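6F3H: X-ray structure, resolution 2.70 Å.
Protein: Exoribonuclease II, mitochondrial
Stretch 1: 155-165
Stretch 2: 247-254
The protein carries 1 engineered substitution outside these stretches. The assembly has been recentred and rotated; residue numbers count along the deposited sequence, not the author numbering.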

ATOM      1  N   ILE A 155      16.874 -10.616  20.523  1.00 64.06           N
ATOM      2  CA  ILE A 155      16.744  -9.271  20.016  1.00 60.47           C
ATOM      3  C   ILE A 155      15.315  -8.823  20.065  1.00 58.44           C
ATOM      4  O   ILE A 155      15.067  -7.621  20.059  1.00 63.56           O
ATOM      5  CB  ILE A 155      17.317  -9.171  18.605  1.00 66.87           C
ATOM      6  CG1 ILE A 155      16.722 -10.248  17.707  1.00 71.80           C
ATOM      7  CG2 ILE A 155      18.760  -9.373  18.670  1.00 72.24           C
ATOM      8  CD1 ILE A 155      15.377  -9.963  17.145  1.00 76.04           C
ATOM      9  N   HIS A 156      14.352  -9.741  20.143  1.00 56.76           N
ATOM     10  CA  HIS A 156      13.012  -9.282  20.458  1.00 58.51           C
ATOM     11  C   HIS A 156      13.014  -8.479  21.751  1.00 67.94           C
ATOM     12  O   HIS A 156      12.193  -7.574  21.911  1.00 69.68           O
ATOM     13  CB  HIS A 156      12.017 -10.438  20.569  1.00 56.76           C
ATOM     14  CG  HIS A 156      10.612  -9.978  20.823  1.00 59.67           C
ATOM     15  ND1 HIS A 156      10.190  -9.488  22.042  1.00 59.54           N
ATOM     16  CD2 HIS A 156       9.545  -9.881  19.994  1.00 59.28           C
ATOM     17  CE1 HIS A 156       8.919  -9.134  21.960  1.00 57.95           C
ATOM     18  NE2 HIS A 156       8.504  -9.360  20.726  1.00 57.96           N
ATOM     19  N   ARG A 157      13.917  -8.792  22.687  1.00 72.61           N
ATOM     20  CA  ARG A 157      14.005  -7.981  23.898  1.00 73.75           C
ATOM     21  C   ARG A 157      14.500  -6.563  23.606  1.00 69.96           C
ATOM     22  O   ARG A 157      14.098  -5.620  24.295  1.00 65.22           O
ATOM     23  CB  ARG A 157      14.882  -8.670  24.944  1.00 77.23           C
ATOM     24  CG  ARG A 157      14.370  -8.424  26.344  1.00 86.27           C
ATOM     25  CD  ARG A 157      15.250  -9.027  27.411  1.00 96.32           C
ATOM     26  NE  ARG A 157      16.631  -9.218  26.966  1.00104.07           N
ATOM     27  CZ  ARG A 157      17.282 -10.375  27.057  1.00108.18           C
ATOM     28  NH1 ARG A 157      18.541 -10.482  26.640  1.00106.67           N
ATOM     29  NH2 ARG A 157      16.667 -11.430  27.578  1.00110.31           N
ATOM     30  N   TYR A 158      15.317  -6.369  22.574  1.00 71.83           N
ATOM     31  CA  TYR A 158      15.849  -5.030  22.311  1.00 74.59           C
ATOM     32  C   TYR A 158      14.963  -4.219  21.360  1.00 73.11           C
ATOM     33  O   TYR A 158      14.885  -2.988  21.476  1.00 74.97           O
ATOM     34  CB  TYR A 158      17.283  -5.124  21.765  1.00 83.42           C
ATOM     35  CG  TYR A 158      18.326  -5.597  22.777  1.00 95.04           C
ATOM     36  CD1 TYR A 158      18.533  -6.952  23.017  1.00100.70           C
ATOM     37  CD2 TYR A 158      19.116  -4.688  23.475  1.00100.15           C
ATOM     38  CE1 TYR A 158      19.484  -7.382  23.933  1.00103.59           C
ATOM     39  CE2 TYR A 158      20.073  -5.115  24.393  1.00101.89           C
ATOM     40  CZ  TYR A 158      20.251  -6.459  24.615  1.00104.92           C
ATOM     41  OH  TYR A 158      21.198  -6.891  25.519  1.00109.90           O
ATOM     42  N   LEU A 159      14.315  -4.881  20.399  1.00 68.80           N
ATOM     43  CA  LEU A 159      13.477  -4.196  19.416  1.00 60.41           C
ATOM     44  C   LEU A 159      12.115  -3.816  19.978  1.00 62.71           C
ATOM     45  O   LEU A 159      11.569  -2.775  19.619  1.00 70.33           O
ATOM     46  CB  LEU A 159      13.279  -5.072  18.191  1.00 52.49           C
ATOM     47  CG  LEU A 159      14.594  -5.501  17.572  1.00 49.65           C
ATOM     48  CD1 LEU A 159      14.343  -6.151  16.241  1.00 48.58           C
ATOM     49  CD2 LEU A 159      15.476  -4.300  17.417  1.00 48.37           C
ATOM     50  N   GLN A 160      11.552  -4.664  20.827  1.00 62.41           N
ATOM     51  CA  GLN A 160      10.229  -4.456  21.394  1.00 65.07           C
ATOM     52  C   GLN A 160      10.115  -3.051  21.975  1.00 63.31           C
ATOM     53  O   GLN A 160      11.095  -2.475  22.454  1.00 63.93           O
ATOM     54  CB  GLN A 160       9.981  -5.517  22.478  1.00 71.21           C
ATOM     55  CG  GLN A 160       8.631  -5.508  23.174  1.00 77.77           C
ATOM     56  CD  GLN A 160       8.759  -5.196  24.649  1.00 87.32           C
ATOM     57  OE1 GLN A 160       9.756  -4.616  25.059  1.00 91.55           O
ATOM     58  NE2 GLN A 160       7.764  -5.583  25.456  1.00 93.28           N
ATOM     59  N   ASP A 161       8.918  -2.470  21.877  1.00 61.07           N
ATOM     60  CA  ASP A 161       8.554  -1.291  22.649  1.00 64.75           C
ATOM     61  C   ASP A 161       7.423  -1.683  23.575  1.00 65.27           C
ATOM     62  O   ASP A 161       6.429  -2.271  23.134  1.00 66.66           O
ATOM     63  CB  ASP A 161       8.152  -0.105  21.766  1.00 74.57           C
ATOM     64  CG  ASP A 161       7.968   1.203  22.569  1.00 84.98           C
ATOM     65  OD1 ASP A 161       7.777   1.143  23.810  1.00 94.22           O
ATOM     66  OD2 ASP A 161       8.087   2.301  21.964  1.00 80.83           O
ATOM     67  N   SER A 162       7.587  -1.352  24.854  1.00 63.65           N
ATOM     68  CA  SER A 162       6.630  -1.738  25.874  1.00 63.83           C
ATOM     69  C   SER A 162       5.207  -1.233  25.601  1.00 63.44           C
ATOM     70  O   SER A 162       4.252  -1.792  26.158  1.00 63.99           O
ATOM     71  CB  SER A 162       7.135  -1.252  27.225  1.00 66.68           C
ATOM     72  OG  SER A 162       6.087  -1.252  28.169  1.00 74.52           O
ATOM     73  N   ARG A 163       5.031  -0.209  24.747  1.00 60.96           N
ATOM     74  CA  ARG A 163       3.745   0.480  24.629  1.00 59.14           C
ATOM     75  C   ARG A 163       2.831  -0.053  23.529  1.00 56.57           C
ATOM     76  O   ARG A 163       1.612   0.137  23.627  1.00 57.07           O
ATOM     77  CB  ARG A 163       3.960   1.989  24.391  1.00 59.99           C
ATOM     78  CG  ARG A 163       4.940   2.670  25.345  1.00 60.84           C
ATOM     79  CD  ARG A 163       5.081   4.151  25.051  1.00 64.45           C
ATOM     80  NE  ARG A 163       5.776   4.373  23.788  1.00 67.71           N
ATOM     81  CZ  ARG A 163       6.931   5.026  23.674  1.00 67.07           C
ATOM     82  NH1 ARG A 163       7.529   5.557  24.737  1.00 68.26           N
ATOM     83  NH2 ARG A 163       7.483   5.154  22.477  1.00 64.66           N
ATOM     84  N   GLY A 164       3.365  -0.698  22.495  1.00 55.19           N
ATOM     85  CA  GLY A 164       2.521  -1.265  21.459  1.00 55.60           C
ATOM     86  C   GLY A 164       3.319  -1.834  20.300  1.00 55.49           C
ATOM     87  O   GLY A 164       4.552  -1.765  20.258  1.00 52.49           O
ATOM     88  N   SER A 165       2.571  -2.372  19.336  1.00 55.90           N
ATOM     89  CA  SER A 165       3.162  -2.969  18.146  1.00 53.47           C
ATOM     90  C   SER A 165       4.064  -1.964  17.449  1.00 56.78           C
ATOM     91  O   SER A 165       3.717  -0.787  17.337  1.00 62.75           O
ATOM     92  CB  SER A 165       2.041  -3.428  17.207  1.00 58.99           C
ATOM     93  OG  SER A 165       2.484  -3.621  15.877  1.00 62.97           O
ATOM     94  N   ALA A 247       5.791  -6.575  12.448  1.00 39.54           N
ATOM     95  CA  ALA A 247       5.596  -5.925  13.728  1.00 40.24           C
ATOM     96  C   ALA A 247       6.318  -6.697  14.823  1.00 39.71           C
ATOM     97  O   ALA A 247       6.428  -7.923  14.780  1.00 42.59           O
ATOM     98  CB  ALA A 247       4.100  -5.835  14.045  1.00 38.67           C
ATOM     99  N   VAL A 248       6.834  -5.967  15.801  1.00 40.53           N
ATOM    100  CA  VAL A 248       7.405  -6.546  17.008  1.00 40.70           C
ATOM    101  C   VAL A 248       6.428  -6.246  18.139  1.00 44.29           C
ATOM    102  O   VAL A 248       6.401  -5.131  18.665  1.00 51.44           O
ATOM    103  CB  VAL A 248       8.795  -5.979  17.298  1.00 41.16           C
ATOM    104  CG1 VAL A 248       9.425  -6.685  18.474  1.00 39.24           C
ATOM    105  CG2 VAL A 248       9.635  -6.055  16.068  1.00 46.80           C
ATOM    106  N   LEU A 249       5.643  -7.217  18.528  1.00 42.57           N
ATOM    107  CA  LEU A 249       4.589  -7.007  19.514  1.00 42.50           C
ATOM    108  C   LEU A 249       5.163  -6.995  20.929  1.00 47.74           C
ATOM    109  O   LEU A 249       6.086  -7.751  21.228  1.00 51.70           O
ATOM    110  CB  LEU A 249       3.537  -8.095  19.389  1.00 39.44           C
ATOM    111  CG  LEU A 249       3.110  -8.332  17.944  1.00 39.23           C
ATOM    112  CD1 LEU A 249       2.117  -9.436  17.878  1.00 39.27           C
ATOM    113  CD2 LEU A 249       2.521  -7.080  17.379  1.00 39.15           C
ATOM    114  N   PRO A 250       4.625  -6.156  21.814  1.00 50.73           N
ATOM    115  CA  PRO A 250       5.202  -6.032  23.157  1.00 51.25           C
ATOM    116  C   PRO A 250       5.040  -7.302  23.992  1.00 57.73           C
ATOM    117  O   PRO A 250       4.001  -7.970  23.990  1.00 59.98           O
ATOM    118  CB  PRO A 250       4.426  -4.860  23.763  1.00 49.66           C
ATOM    119  CG  PRO A 250       3.090  -4.959  23.097  1.00 53.87           C
ATOM    120  CD  PRO A 250       3.345  -5.434  21.695  1.00 51.52           C
ATOM    121  N   LEU A 251       6.099  -7.616  24.727  1.00 55.32           N
ATOM    122  CA  LEU A 251       6.124  -8.821  25.528  1.00 44.82           C
ATOM    123  C   LEU A 251       5.002  -8.823  26.541  1.00 49.13           C
ATOM    124  O   LEU A 251       4.238  -9.784  26.632  1.00 58.65           O
ATOM    125  CB  LEU A 251       7.466  -8.927  26.222  1.00 47.79           C
ATOM    126  CG  LEU A 251       7.757 -10.316  26.753  1.00 58.49           C
ATOM    127  CD1 LEU A 251       7.754 -11.276  25.594  1.00 63.12           C
ATOM    128  CD2 LEU A 251       9.105 -10.316  27.419  1.00 59.95           C
ATOM    129  N   LYS A 252       4.907  -7.773  27.341  1.00 49.69           N
ATOM    130  CA  LYS A 252       3.924  -7.810  28.413  1.00 47.79           C
ATOM    131  C   LYS A 252       2.525  -7.539  27.885  1.00 51.09           C
ATOM    132  O   LYS A 252       1.543  -8.072  28.395  1.00 58.54           O
ATOM    133  CB  LYS A 252       4.295  -6.823  29.518  1.00 43.58           C
ATOM    134  N   LYS A 253       2.387  -6.710  26.889  1.00 57.66           N
ATOM    135  CA  LYS A 253       1.026  -6.343  26.555  1.00 66.33           C
ATOM    136  C   LYS A 253       0.359  -7.325  25.602  1.00 63.50           C
ATOM    137  O   LYS A 253      -0.860  -7.282  25.436  1.00 72.58           O
ATOM    138  CB  LYS A 253       0.996  -4.910  25.993  1.00 73.89           C
ATOM    139  CG  LYS A 253       1.387  -3.867  27.057  1.00 78.48           C
ATOM    140  CD  LYS A 253       1.107  -2.414  26.671  1.00 79.84           C
ATOM    141  CE  LYS A 253       0.556  -1.630  27.871  1.00 81.73           C
ATOM    142  NZ  LYS A 253       0.654  -0.150  27.714  1.00 80.80           N
ATOM    143  N   ALA A 254       1.104  -8.221  24.989  1.00 57.11           N
ATOM    144  CA  ALA A 254       0.469  -9.088  24.013  1.00 57.65           C
ATOM    145  C   ALA A 254       0.805 -10.543  24.288  1.00 58.13           C
ATOM    146  O   ALA A 254      -0.086 -11.376  24.494  1.00 52.43           O
ATOM    147  CB  ALA A 254       0.904  -8.692  22.609  1.00 62.82           C
TER
HETATM  148  O   HOH W   1       6.708  -3.208  20.515  1.00 45.67           O

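How do the two backbones meet? Stretch 1 enters as the end of a helix, which runs through Leu159; Gln160 is the first residue to leave helical angles, and a type I beta turn follows from Asp161 to Gly164. Stretch 2 comes in as a strand at Ala247, passes through Leu249 and Pro250, and starts a helix at Leu251 with Pro250 in the N-cap position. The chains draw nearest around Ser165 and Leu249, whose CA atoms are 4.5 Å apart, while Ser162 CA and Pro250 CA are separated by 5.3 Å. No direct hydrogen bond joins backbone to backbone across the contact, but one water lies between the main chains. Water 1 accepts from Asp161 N at 2.7 Å and lies within donating distance of Gly164 O at 2.6 Å and Val248 O at 2.7 Å. It thus sits between the two ends of the turn and the carbonyl of the other stretch.

Which interactions lie within the turn? The Asp161 side chain makes two links to Arg163 within stretch 1. Its carboxylate accepts a hydrogen bond from the turn backbone, Arg163 N to Asp161 OD1 at 3.2 Å, and Arg163 NH2 lies 3.0 Å from Asp161 OD2 in a salt bridge. That oxygen is well out of the guanidinium plane, so the pairing rests on charge and not on a directed N-H. The CA-to-CB bonds of Ser162 and Arg163 point away from stretch 2, and it is their backbone that approaches: Ser162 O comes within 3.2 Å of Lys253 CD, a contact with the aliphatic part of the lysine.

Which side chain reaches from the helix into stretch 2? His156 has a CB that points sideways, but its t rotamer carries the imidazole across to the other chain. There His156 NE2 gives a weak hydrogen bond to Leu249 O, 2.9 Å long but bent to 127° at the hydrogen. The carbonyl lies at the ring edge, near its plane, as an in-plane N-H donor requires. The same ring also packs against Val248, with His156 CD2 3.5 Å from Val248 CG1.

How is the rest of the surface filled? Val248 has the largest area covered by the opposing stretch, and its CG1 is a meeting point for the helix end: Leu159 CB lies 4.2 Å from Val248 CG1, and Gln160 CA is 3.8 Å from that same methyl. Pro250 fits against the turn, with Pro250 CB 3.3 Å from Asp161 O and Pro250 CD 3.9 Å from Gly164 C. Beyond the turn, Ser165 OG approaches Ala247 CB at 3.3 Å, and Ser165 CB meets Leu249 CD2 at 3.7 Å. Leu249 points its CA-to-CB bond away, yet the end of its side chain comes back to make that contact. Together the two stretches bury 592 Å², mostly through close packing with few direct polar links.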